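Side-chain contacts in SVS_variant_AS1 (Streptomyces sp. CWA1, PDB 6TJA), which probably catalyses, as an engineered ancestral terpene cyclase, the metal-dependent cyclisation of geranylgeranyl diphosphate to spiroviolene: residues A[27-32]-A[79-84]; A[281-286]-A[293-298]; A[111-114]-A[118-121]. All blocks are in the same frame, centred on the assembly; numbering follows the deposited sequence.

Interaction 1. Residues A[27-32]-A[79-84]; sequences EVEKRA and FVYWLF
Ala32 and Tyr81 face each other where helix 25-38 packs beside helix 70-91. Their CA atoms lie 8.5 Å apart, the closest CA pair between 27-32 and 79-84. The tyrosine CG is anti to the carbonyl carbon (chi1 -76°), and the CA-CB bond already points at the other helix. The ring reaches the small Ala32 methyl, with Tyr81 CE2 3.5 Å from Ala32 CB. The methyl meets the CE2 side of the ring obliquely, and Tyr81 CZ is the next ring atom from Ala32 CB at 4.2 Å. Both residues are buried. Ala32 also leans on Leu74, two turns before Tyr81 on helix 70-91.

Glu29 stands one turn before Ala32 and crosses the tyrosine at about a right angle. Its extended chain passes the phenol oxygen, with Glu29 CG 3.9 Å from Tyr81 OH. The carboxylate plane is tilted 29° from the ring. A water joins the two polar ends. It accepts from Tyr81 OH and donates to Glu29 OE2 at 3.1 Å. The distance from Tyr81 OH to the water O, 2.5 Å, is rather short, and its exact value is doubtful. Tyr81 OH also has a weak hydrogen bond with Ala57 N of helix 56-61. The ring contact itself is apolar, while the polar ends are joined through water and not directly, which probably restricts the hydroxyl.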
ATOM      1  N   GLU A  27      21.937  -4.384  25.129  1.00 37.61           N
ATOM      2  CA  GLU A  27      22.654  -3.192  24.612  1.00 39.98           C
ATOM      3  C   GLU A  27      21.699  -2.406  23.699  1.00 43.12           C
ATOM      4  O   GLU A  27      21.691  -1.161  23.774  1.00 47.96           O
ATOM      5  CB  GLU A  27      23.925  -3.591  23.856  1.00 41.26           C
ATOM      6  CG  GLU A  27      25.059  -4.102  24.747  1.00 46.74           C
ATOM      7  CD  GLU A  27      24.968  -5.541  25.241  1.00 48.92           C
ATOM      8  OE1 GLU A  27      24.039  -6.268  24.823  1.00 43.37           O
ATOM      9  OE2 GLU A  27      25.832  -5.938  26.060  1.00 60.93           O
ATOM     10  N   VAL A  28      20.932  -3.101  22.854  1.00 37.38           N
ATOM     11  CA  VAL A  28      19.994  -2.441  21.902  1.00 36.08           C
ATOM     12  C   VAL A  28      18.831  -1.843  22.695  1.00 33.35           C
ATOM     13  O   VAL A  28      18.470  -0.726  22.406  1.00 31.96           O
ATOM     14  CB  VAL A  28      19.531  -3.398  20.787  1.00 32.84           C
ATOM     15  CG1 VAL A  28      18.312  -2.868  20.057  1.00 32.79           C
ATOM     16  CG2 VAL A  28      20.677  -3.621  19.824  1.00 33.57           C
ATOM     17  N   GLU A  29      18.293  -2.544  23.682  1.00 36.99           N
ATOM     18  CA  GLU A  29      17.168  -2.024  24.503  1.00 41.41           C
ATOM     19  C   GLU A  29      17.580  -0.707  25.186  1.00 45.64           C
ATOM     20  O   GLU A  29      16.723   0.191  25.331  1.00 39.51           O
ATOM     21  CB  GLU A  29      16.723  -3.069  25.522  1.00 44.62           C
ATOM     22  CG  GLU A  29      15.383  -2.741  26.152  1.00 56.87           C
ATOM     23  CD  GLU A  29      15.040  -3.500  27.423  1.00 70.36           C
ATOM     24  OE1 GLU A  29      15.627  -4.596  27.648  1.00 84.64           O
ATOM     25  OE2 GLU A  29      14.182  -2.987  28.192  1.00 82.70           O
ATOM     26  N   LYS A  30      18.835  -0.578  25.615  1.00 44.45           N
ATOM     27  CA  LYS A  30      19.296   0.616  26.365  1.00 45.87           C
ATOM     28  C   LYS A  30      19.203   1.801  25.402  1.00 42.75           C
ATOM     29  O   LYS A  30      18.568   2.798  25.741  1.00 42.21           O
ATOM     30  CB  LYS A  30      20.730   0.438  26.873  1.00 53.99           C
ATOM     31  CG  LYS A  30      20.939   0.734  28.346  1.00 67.16           C
ATOM     32  CD  LYS A  30      22.280   1.372  28.668  1.00 77.67           C
ATOM     33  CE  LYS A  30      22.378   1.772  30.129  1.00 86.15           C
ATOM     34  NZ  LYS A  30      23.777   2.039  30.543  1.00 89.48           N
ATOM     35  N   ARG A  31      19.784   1.657  24.215  1.00 38.02           N
ATOM     36  CA  ARG A  31      19.736   2.694  23.153  1.00 38.26           C
ATOM     37  C   ARG A  31      18.276   3.004  22.808  1.00 37.76           C
ATOM     38  O   ARG A  31      17.965   4.199  22.607  1.00 38.31           O
ATOM     39  CB  ARG A  31      20.581   2.237  21.967  1.00 39.88           C
ATOM     40  CG  ARG A  31      22.052   2.078  22.333  1.00 40.24           C
ATOM     41  CD  ARG A  31      22.837   1.449  21.202  1.00 42.18           C
ATOM     42  NE  ARG A  31      22.830   2.277  20.006  1.00 40.27           N
ATOM     43  CZ  ARG A  31      23.275   1.890  18.811  1.00 41.35           C
ATOM     44  NH1 ARG A  31      23.731   0.661  18.610  1.00 45.56           N
ATOM     45  NH2 ARG A  31      23.256   2.740  17.807  1.00 43.43           N
ATOM     46  N   ALA A  32      17.402   1.984  22.778  1.00 39.54           N
ATOM     47  CA  ALA A  32      15.969   2.130  22.423  1.00 40.63           C
ATOM     48  C   ALA A  32      15.273   2.992  23.483  1.00 42.66           C
ATOM     49  O   ALA A  32      14.541   3.920  23.115  1.00 43.05           O
ATOM     50  CB  ALA A  32      15.316   0.778  22.271  1.00 37.23           C
ATOM     51  N   PHE A  79      10.848   1.029  15.377  1.00 28.60           N
ATOM     52  CA  PHE A  79       9.534   1.008  14.693  1.00 27.85           C
ATOM     53  C   PHE A  79       8.578   0.115  15.468  1.00 26.58           C
ATOM     54  O   PHE A  79       7.384   0.353  15.382  1.00 27.17           O
ATOM     55  CB  PHE A  79       9.565   0.517  13.249  1.00 25.78           C
ATOM     56  CG  PHE A  79       8.174   0.456  12.668  1.00 24.16           C
ATOM     57  CD1 PHE A  79       7.491   1.622  12.351  1.00 24.53           C
ATOM     58  CD2 PHE A  79       7.531  -0.751  12.484  1.00 23.73           C
ATOM     59  CE1 PHE A  79       6.213   1.582  11.809  1.00 21.61           C
ATOM     60  CE2 PHE A  79       6.217  -0.782  12.029  1.00 25.88           C
ATOM     61  CZ  PHE A  79       5.564   0.387  11.695  1.00 22.62           C
ATOM     62  N   VAL A  80       9.054  -0.924  16.148  1.00 30.04           N
ATOM     63  CA  VAL A  80       8.105  -1.793  16.909  1.00 29.07           C
ATOM     64  C   VAL A  80       7.568  -0.995  18.105  1.00 29.79           C
ATOM     65  O   VAL A  80       6.339  -1.141  18.382  1.00 25.65           O
ATOM     66  CB  VAL A  80       8.693  -3.138  17.352  1.00 28.15           C
ATOM     67  CG1 VAL A  80       7.706  -3.884  18.258  1.00 28.92           C
ATOM     68  CG2 VAL A  80       9.079  -3.989  16.155  1.00 27.95           C
ATOM     69  N   TYR A  81       8.414  -0.183  18.765  1.00 25.20           N
ATOM     70  CA  TYR A  81       7.969   0.729  19.861  1.00 27.15           C
ATOM     71  C   TYR A  81       6.917   1.700  19.298  1.00 27.87           C
ATOM     72  O   TYR A  81       5.794   1.869  19.869  1.00 28.98           O
ATOM     73  CB  TYR A  81       9.143   1.484  20.491  1.00 26.35           C
ATOM     74  CG  TYR A  81       9.993   0.664  21.432  1.00 28.83           C
ATOM     75  CD1 TYR A  81       9.539   0.326  22.691  1.00 31.26           C
ATOM     76  CD2 TYR A  81      11.247   0.215  21.063  1.00 30.98           C
ATOM     77  CE1 TYR A  81      10.309  -0.437  23.562  1.00 34.58           C
ATOM     78  CE2 TYR A  81      12.040  -0.516  21.930  1.00 33.74           C
ATOM     79  CZ  TYR A  81      11.564  -0.853  23.179  1.00 30.94           C
ATOM     80  OH  TYR A  81      12.312  -1.611  24.002  1.00 33.67           O
ATOM     81  N   TRP A  82       7.298   2.361  18.215  1.00 25.46           N
ATOM     82  CA  TRP A  82       6.466   3.352  17.501  1.00 27.54           C
ATOM     83  C   TRP A  82       5.108   2.743  17.205  1.00 28.05           C
ATOM     84  O   TRP A  82       4.124   3.393  17.480  1.00 29.91           O
ATOM     85  CB  TRP A  82       7.135   3.790  16.206  1.00 27.34           C
ATOM     86  CG  TRP A  82       6.385   4.902  15.560  1.00 28.09           C
ATOM     87  CD1 TRP A  82       6.531   6.245  15.773  1.00 28.71           C
ATOM     88  CD2 TRP A  82       5.335   4.752  14.605  1.00 27.84           C
ATOM     89  NE1 TRP A  82       5.669   6.941  14.977  1.00 26.71           N
ATOM     90  CE2 TRP A  82       4.902   6.049  14.273  1.00 28.13           C
ATOM     91  CE3 TRP A  82       4.731   3.653  13.995  1.00 27.34           C
ATOM     92  CZ2 TRP A  82       3.887   6.261  13.346  1.00 28.12           C
ATOM     93  CZ3 TRP A  82       3.706   3.870  13.107  1.00 27.45           C
ATOM     94  CH2 TRP A  82       3.299   5.155  12.778  1.00 27.12           C
ATOM     95  N   LEU A  83       5.092   1.538  16.648  1.00 30.98           N
ATOM     96  CA  LEU A  83       3.862   0.839  16.241  1.00 33.12           C
ATOM     97  C   LEU A  83       2.983   0.630  17.467  1.00 33.94           C
ATOM     98  O   LEU A  83       1.792   0.951  17.374  1.00 34.22           O
ATOM     99  CB  LEU A  83       4.200  -0.491  15.568  1.00 38.28           C
ATOM    100  CG  LEU A  83       3.006  -1.370  15.184  1.00 38.11           C
ATOM    101  CD1 LEU A  83       2.384  -0.915  13.876  1.00 36.48           C
ATOM    102  CD2 LEU A  83       3.465  -2.810  15.091  1.00 41.71           C
ATOM    103  N   PHE A  84       3.517   0.106  18.566  1.00 35.30           N
ATOM    104  CA  PHE A  84       2.692  -0.140  19.781  1.00 39.49           C
ATOM    105  C   PHE A  84       2.114   1.199  20.259  1.00 36.25           C
ATOM    106  O   PHE A  84       0.923   1.285  20.572  1.00 30.27           O
ATOM    107  CB  PHE A  84       3.472  -0.877  20.875  1.00 43.85           C
ATOM    108  CG  PHE A  84       3.697  -2.341  20.600  1.00 50.99           C
ATOM    109  CD1 PHE A  84       2.705  -3.126  20.023  1.00 57.93           C
ATOM    110  CD2 PHE A  84       4.909  -2.938  20.911  1.00 52.46           C
ATOM    111  CE1 PHE A  84       2.926  -4.471  19.771  1.00 63.27           C
ATOM    112  CE2 PHE A  84       5.123  -4.291  20.675  1.00 52.00           C
ATOM    113  CZ  PHE A  84       4.130  -5.053  20.107  1.00 61.09           C
TER
HETATM  114  O   HOH W   1      12.000  -1.600  26.516  1.00 31.43           O

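Interaction 2. Residues A[281-286]-A[293-298]; sequences DRVRPG and TYLQGL
Leu295 reaches across to Val283 and Arg284 and buries the most surface of the three. Its CG is anti to the carbonyl carbon (chi1 -66°), and the chain beyond is extended (chi2 -168°). This carries CD1 out to 281-286. CD1 does all the close touching. Leu295 CD1 lies 4.0 Å from Val283 CG1 and 4.1 Å from Arg284 CA. The leucine methyl therefore sits against one valine branch and the backbone of the next residue.

The CA-CB bond of Val283 points toward 293-298, and the valine and leucine side chains cross at about a right angle. The valine CG1 is anti to the backbone N (chi1 167°), and this is the branch that meets the leucine. The arrangement belongs to a helical hairpin. Helix 258-283 runs into a short connection, and helix 289-309 returns beside it, as part of the all-helical terpene cyclase fold. Helix 211-231 backs the pair: Val283 rests on its Ala212 and Leu295 on its Leu216.

Arg284 marks the outer border of the contact. Its share comes from the stem of the residue, with Arg284 CB 4.3 Å from Leu295 CD1. The residue is exposed at the protein surface and touches a crystal neighbour. The CA atoms of Arg284 and Leu295 are 7.6 Å apart, the nearest pair between 281-286 and 293-298.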
ATOM      1  N   ASP A 281       8.662 -26.350   4.064  1.00 31.02           N
ATOM      2  CA  ASP A 281       9.516 -27.547   3.835  1.00 34.07           C
ATOM      3  C   ASP A 281       9.680 -27.779   2.328  1.00 35.59           C
ATOM      4  O   ASP A 281      10.722 -28.292   1.938  1.00 37.90           O
ATOM      5  CB  ASP A 281       8.986 -28.741   4.642  1.00 36.34           C
ATOM      6  CG  ASP A 281       9.365 -28.685   6.121  1.00 36.86           C
ATOM      7  OD1 ASP A 281       9.990 -27.688   6.537  1.00 38.69           O
ATOM      8  OD2 ASP A 281       9.027 -29.631   6.860  1.00 44.26           O
ATOM      9  N   ARG A 282       8.723 -27.357   1.501  1.00 38.16           N
ATOM     10  CA  ARG A 282       8.788 -27.532   0.023  1.00 34.95           C
ATOM     11  C   ARG A 282       9.677 -26.434  -0.576  1.00 34.20           C
ATOM     12  O   ARG A 282      10.411 -26.698  -1.532  1.00 36.33           O
ATOM     13  CB  ARG A 282       7.358 -27.570  -0.511  1.00 39.74           C
ATOM     14  CG  ARG A 282       7.238 -27.499  -2.021  1.00 46.22           C
ATOM     15  CD  ARG A 282       5.827 -27.846  -2.502  1.00 43.92           C
ATOM     16  NE  ARG A 282       4.873 -26.744  -2.638  1.00 42.95           N
ATOM     17  CZ  ARG A 282       5.023 -25.659  -3.421  1.00 41.31           C
ATOM     18  NH1 ARG A 282       6.130 -25.442  -4.117  1.00 40.21           N
ATOM     19  NH2 ARG A 282       4.054 -24.764  -3.489  1.00 42.73           N
ATOM     20  N   VAL A 283       9.669 -25.243   0.001  1.00 30.43           N
ATOM     21  CA  VAL A 283      10.348 -24.041  -0.566  1.00 27.80           C
ATOM     22  C   VAL A 283      11.795 -23.972  -0.068  1.00 26.39           C
ATOM     23  O   VAL A 283      12.655 -23.492  -0.821  1.00 27.71           O
ATOM     24  CB  VAL A 283       9.566 -22.775  -0.170  1.00 25.57           C
ATOM     25  CG1 VAL A 283      10.338 -21.508  -0.421  1.00 25.93           C
ATOM     26  CG2 VAL A 283       8.230 -22.729  -0.877  1.00 28.79           C
ATOM     27  N   ARG A 284      12.052 -24.374   1.169  1.00 28.85           N
ATOM     28  CA  ARG A 284      13.344 -24.069   1.843  1.00 32.82           C
ATOM     29  C   ARG A 284      14.508 -24.744   1.104  1.00 31.55           C
ATOM     30  O   ARG A 284      15.524 -24.112   0.893  1.00 29.71           O
ATOM     31  CB  ARG A 284      13.314 -24.420   3.328  1.00 33.52           C
ATOM     32  CG  ARG A 284      14.569 -23.991   4.081  1.00 43.17           C
ATOM     33  CD  ARG A 284      15.588 -25.126   4.178  1.00 54.96           C
ATOM     34  NE  ARG A 284      14.982 -26.261   4.888  1.00 64.86           N
ATOM     35  CZ  ARG A 284      14.923 -26.399   6.221  1.00 68.32           C
ATOM     36  NH1 ARG A 284      15.465 -25.491   7.026  1.00 65.67           N
ATOM     37  NH2 ARG A 284      14.328 -27.462   6.737  1.00 63.27           N
ATOM     38  N   PRO A 285      14.425 -26.027   0.704  1.00 32.54           N
ATOM     39  CA  PRO A 285      15.574 -26.729   0.113  1.00 33.41           C
ATOM     40  C   PRO A 285      16.218 -26.004  -1.075  1.00 33.55           C
ATOM     41  O   PRO A 285      17.429 -25.931  -1.111  1.00 33.63           O
ATOM     42  CB  PRO A 285      14.967 -28.088  -0.301  1.00 32.51           C
ATOM     43  CG  PRO A 285      13.893 -28.306   0.755  1.00 35.07           C
ATOM     44  CD  PRO A 285      13.267 -26.923   0.905  1.00 34.39           C
ATOM     45  N   GLY A 286      15.399 -25.408  -1.946  1.00 36.28           N
ATOM     46  CA  GLY A 286      15.852 -24.713  -3.168  1.00 35.94           C
ATOM     47  C   GLY A 286      16.214 -23.252  -2.935  1.00 35.88           C
ATOM     48  O   GLY A 286      16.879 -22.670  -3.792  1.00 37.76           O
ATOM     49  N   THR A 293      17.491 -16.952   4.838  1.00 28.98           N
ATOM     50  CA  THR A 293      17.582 -16.072   6.025  1.00 28.72           C
ATOM     51  C   THR A 293      16.197 -15.479   6.332  1.00 27.09           C
ATOM     52  O   THR A 293      15.762 -15.533   7.500  1.00 26.76           O
ATOM     53  CB  THR A 293      18.653 -15.017   5.762  1.00 30.25           C
ATOM     54  OG1 THR A 293      19.884 -15.721   5.598  1.00 32.34           O
ATOM     55  CG2 THR A 293      18.749 -14.019   6.882  1.00 32.03           C
ATOM     56  N   TYR A 294      15.565 -14.869   5.331  1.00 25.71           N
ATOM     57  CA  TYR A 294      14.185 -14.318   5.396  1.00 27.12           C
ATOM     58  C   TYR A 294      13.252 -15.401   5.970  1.00 25.66           C
ATOM     59  O   TYR A 294      12.617 -15.132   6.993  1.00 21.85           O
ATOM     60  CB  TYR A 294      13.719 -13.824   4.019  1.00 27.52           C
ATOM     61  CG  TYR A 294      12.301 -13.317   4.018  1.00 26.82           C
ATOM     62  CD1 TYR A 294      11.959 -12.172   4.710  1.00 29.17           C
ATOM     63  CD2 TYR A 294      11.295 -14.009   3.376  1.00 26.73           C
ATOM     64  CE1 TYR A 294      10.652 -11.719   4.752  1.00 29.44           C
ATOM     65  CE2 TYR A 294       9.993 -13.549   3.366  1.00 25.19           C
ATOM     66  CZ  TYR A 294       9.663 -12.414   4.075  1.00 27.97           C
ATOM     67  OH  TYR A 294       8.372 -11.972   4.095  1.00 27.47           O
ATOM     68  N   LEU A 295      13.219 -16.579   5.351  1.00 26.26           N
ATOM     69  CA  LEU A 295      12.381 -17.680   5.816  1.00 28.22           C
ATOM     70  C   LEU A 295      12.611 -17.975   7.296  1.00 28.49           C
ATOM     71  O   LEU A 295      11.656 -18.119   8.060  1.00 28.58           O
ATOM     72  CB  LEU A 295      12.640 -18.937   4.984  1.00 29.03           C
ATOM     73  CG  LEU A 295      12.226 -18.878   3.513  1.00 30.32           C
ATOM     74  CD1 LEU A 295      12.255 -20.266   2.891  1.00 32.16           C
ATOM     75  CD2 LEU A 295      10.849 -18.249   3.366  1.00 32.35           C
ATOM     76  N   GLN A 296      13.879 -18.079   7.690  1.00 29.58           N
ATOM     77  CA  GLN A 296      14.235 -18.343   9.082  1.00 32.98           C
ATOM     78  C   GLN A 296      13.592 -17.276   9.954  1.00 28.90           C
ATOM     79  O   GLN A 296      13.064 -17.559  11.030  1.00 24.81           O
ATOM     80  CB  GLN A 296      15.753 -18.325   9.260  1.00 37.25           C
ATOM     81  CG  GLN A 296      16.349 -19.663   9.662  1.00 47.26           C
ATOM     82  CD  GLN A 296      17.857 -19.700   9.497  1.00 55.96           C
ATOM     83  OE1 GLN A 296      18.367 -19.947   8.405  1.00 52.61           O
ATOM     84  NE2 GLN A 296      18.576 -19.454  10.586  1.00 49.83           N
ATOM     85  N   GLY A 297      13.649 -16.042   9.468  1.00 26.70           N
ATOM     86  CA  GLY A 297      13.047 -14.884  10.150  1.00 26.73           C
ATOM     87  C   GLY A 297      11.550 -15.062  10.373  1.00 25.00           C
ATOM     88  O   GLY A 297      11.064 -14.803  11.493  1.00 22.32           O
ATOM     89  N   LEU A 298      10.819 -15.479   9.346  1.00 24.27           N
ATOM     90  CA  LEU A 298       9.363 -15.756   9.508  1.00 24.33           C
ATOM     91  C   LEU A 298       9.187 -16.751  10.666  1.00 24.44           C
ATOM     92  O   LEU A 298       8.336 -16.512  11.540  1.00 23.08           O
ATOM     93  CB  LEU A 298       8.784 -16.321   8.214  1.00 23.94           C
ATOM     94  CG  LEU A 298       8.836 -15.440   6.967  1.00 24.93           C
ATOM     95  CD1 LEU A 298       8.263 -16.212   5.787  1.00 24.54           C
ATOM     96  CD2 LEU A 298       8.075 -14.118   7.156  1.00 26.24           C
TER

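Interaction 3. Residues A[111-114]-A[118-121]; sequences QRAL and SAED
Ala113 and Ala119 meet where the chain leaves helix 100-115 and turns back toward helix 126-140, in a loop joining two helices of the terpene cyclase fold. The tight part is small and apolar. The CA-CB bond of Ala119 points at the helix, and Ala119 CB lies 3.7 Å from Ala113 CA. The two methyl carbons, CB of Ala113 and CB of Ala119, are 4.2 Å apart. Ala113 CA and Ala119 CA are 5.1 Å apart, a spacing that two methyl side chains permit. The carbonyl of Arg112 lies at the border, its O atom 4.5 Å from Ala119 CB. Gln131 of helix 126-140 bonds to Ala119 O through NE2.

The open side is at Glu120, which is exposed and whose CA-CB bond points away from the helix. The guanidinium of Arg112 leaves this contact for the second subunit. Its NH1 forms a salt bridge with Glu218 there, and its NH2 bonds to Ser349 O. Ser118 OG bonds to Pro348 O of the same subunit, so the loop lies at the dimer interface. The CA-CB bond of Asp121 also points away from the helix, and Asp121 OD2 accepts a hydrogen bond from Gly123 N, closing an Asx turn.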
ATOM      1  N   GLN A 111       1.494   8.179   6.350  1.00 25.92           N
ATOM      2  CA  GLN A 111       2.072   7.426   5.222  1.00 26.93           C
ATOM      3  C   GLN A 111       2.933   8.397   4.375  1.00 26.46           C
ATOM      4  O   GLN A 111       4.087   8.065   4.103  1.00 24.06           O
ATOM      5  CB  GLN A 111       0.973   6.652   4.495  1.00 23.93           C
ATOM      6  CG  GLN A 111       1.497   5.798   3.359  1.00 23.11           C
ATOM      7  CD  GLN A 111       2.358   4.622   3.762  1.00 24.17           C
ATOM      8  OE1 GLN A 111       2.178   4.013   4.836  1.00 24.79           O
ATOM      9  NE2 GLN A 111       3.277   4.263   2.865  1.00 22.30           N
ATOM     10  N   ARG A 112       2.447   9.593   4.059  1.00 26.77           N
ATOM     11  CA  ARG A 112       3.198  10.566   3.230  1.00 26.77           C
ATOM     12  C   ARG A 112       4.519  10.945   3.916  1.00 26.32           C
ATOM     13  O   ARG A 112       5.551  10.939   3.231  1.00 25.71           O
ATOM     14  CB  ARG A 112       2.350  11.792   2.896  1.00 26.86           C
ATOM     15  CG  ARG A 112       3.044  12.761   1.942  1.00 26.80           C
ATOM     16  CD  ARG A 112       3.257  12.137   0.577  1.00 27.64           C
ATOM     17  NE  ARG A 112       4.136  12.883  -0.301  1.00 26.90           N
ATOM     18  CZ  ARG A 112       4.724  12.386  -1.386  1.00 31.35           C
ATOM     19  NH1 ARG A 112       4.519  11.125  -1.740  1.00 31.17           N
ATOM     20  NH2 ARG A 112       5.482  13.168  -2.144  1.00 31.67           N
ATOM     21  N   ALA A 113       4.504  11.194   5.220  1.00 28.41           N
ATOM     22  CA  ALA A 113       5.699  11.509   6.044  1.00 28.24           C
ATOM     23  C   ALA A 113       6.753  10.405   5.932  1.00 30.21           C
ATOM     24  O   ALA A 113       7.971  10.733   5.929  1.00 28.70           O
ATOM     25  CB  ALA A 113       5.283  11.707   7.480  1.00 29.02           C
ATOM     26  N   LEU A 114       6.309   9.144   5.872  1.00 29.45           N
ATOM     27  CA  LEU A 114       7.203   7.959   5.758  1.00 30.19           C
ATOM     28  C   LEU A 114       7.908   7.976   4.393  1.00 30.73           C
ATOM     29  O   LEU A 114       9.062   7.565   4.350  1.00 29.50           O
ATOM     30  CB  LEU A 114       6.381   6.679   5.942  1.00 28.54           C
ATOM     31  CG  LEU A 114       7.147   5.371   5.780  1.00 30.55           C
ATOM     32  CD1 LEU A 114       8.337   5.290   6.749  1.00 29.90           C
ATOM     33  CD2 LEU A 114       6.216   4.175   5.976  1.00 31.45           C
ATOM     34  N   SER A 118      10.785  15.540   3.353  1.00 36.58           N
ATOM     35  CA  SER A 118      10.501  17.002   3.414  1.00 37.57           C
ATOM     36  C   SER A 118       9.153  17.267   4.108  1.00 38.18           C
ATOM     37  O   SER A 118       8.902  18.411   4.527  1.00 39.59           O
ATOM     38  CB  SER A 118      10.565  17.635   2.045  1.00 35.80           C
ATOM     39  OG  SER A 118       9.719  16.971   1.116  1.00 38.27           O
ATOM     40  N   ALA A 119       8.327  16.240   4.265  1.00 38.62           N
ATOM     41  CA  ALA A 119       7.016  16.333   4.936  1.00 41.49           C
ATOM     42  C   ALA A 119       7.195  16.974   6.320  1.00 43.63           C
ATOM     43  O   ALA A 119       8.214  16.654   7.000  1.00 39.20           O
ATOM     44  CB  ALA A 119       6.386  14.960   5.032  1.00 39.96           C
ATOM     45  N   GLU A 120       6.228  17.796   6.697  1.00 42.89           N
ATOM     46  CA  GLU A 120       6.155  18.483   7.962  1.00 49.81           C
ATOM     47  C   GLU A 120       5.117  17.802   8.826  1.00 47.30           C
ATOM     48  O   GLU A 120       4.215  17.223   8.327  1.00 54.08           O
ATOM     49  CB  GLU A 120       5.861  19.959   7.745  1.00 52.51           C
ATOM     50  CG  GLU A 120       7.131  20.786   7.798  1.00 54.68           C
ATOM     51  CD  GLU A 120       7.033  22.096   7.084  1.00 61.51           C
ATOM     52  OE1 GLU A 120       5.989  22.734   7.182  1.00 60.60           O
ATOM     53  OE2 GLU A 120       8.007  22.499   6.438  1.00 58.85           O
ATOM     54  N   ASP A 121       5.300  17.817  10.125  1.00 47.64           N
ATOM     55  CA  ASP A 121       4.429  17.138  11.056  1.00 47.47           C
ATOM     56  C   ASP A 121       2.997  17.551  11.281  1.00 53.90           C
ATOM     57  O   ASP A 121       2.167  16.712  11.522  1.00 54.44           O
ATOM     58  CB  ASP A 121       5.126  16.901  12.391  1.00 52.06           C
ATOM     59  CG  ASP A 121       5.159  18.103  13.264  1.00 54.13           C
ATOM     60  OD1 ASP A 121       6.209  18.416  13.796  1.00 57.83           O
ATOM     61  OD2 ASP A 121       4.135  18.760  13.409  1.00 57.12           O
TER

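The three contacts lie in series along the chain and none touches another. Interactions 1 and 3 are the closest pair: their centres are 21 Å apart and their nearest atoms about 6 Å. Helices 70-91 and 100-115, which carry one side of each, follow each other in sequence. Interaction 2 is more remote, with its centre 27 Å from interaction 1 and 35 Å from interaction 3. Judging by sequence, helix 70-91 probably bears the aspartate-rich metal-binding motif of class I terpene cyclases. Interaction 1 joins that helix to helix 25-38. Interaction 2 joins the last two helices, 258-283 and 289-309. Helix 211-231, which packs on it, probably carries the second metal-binding motif. Interaction 3 lies by the second subunit.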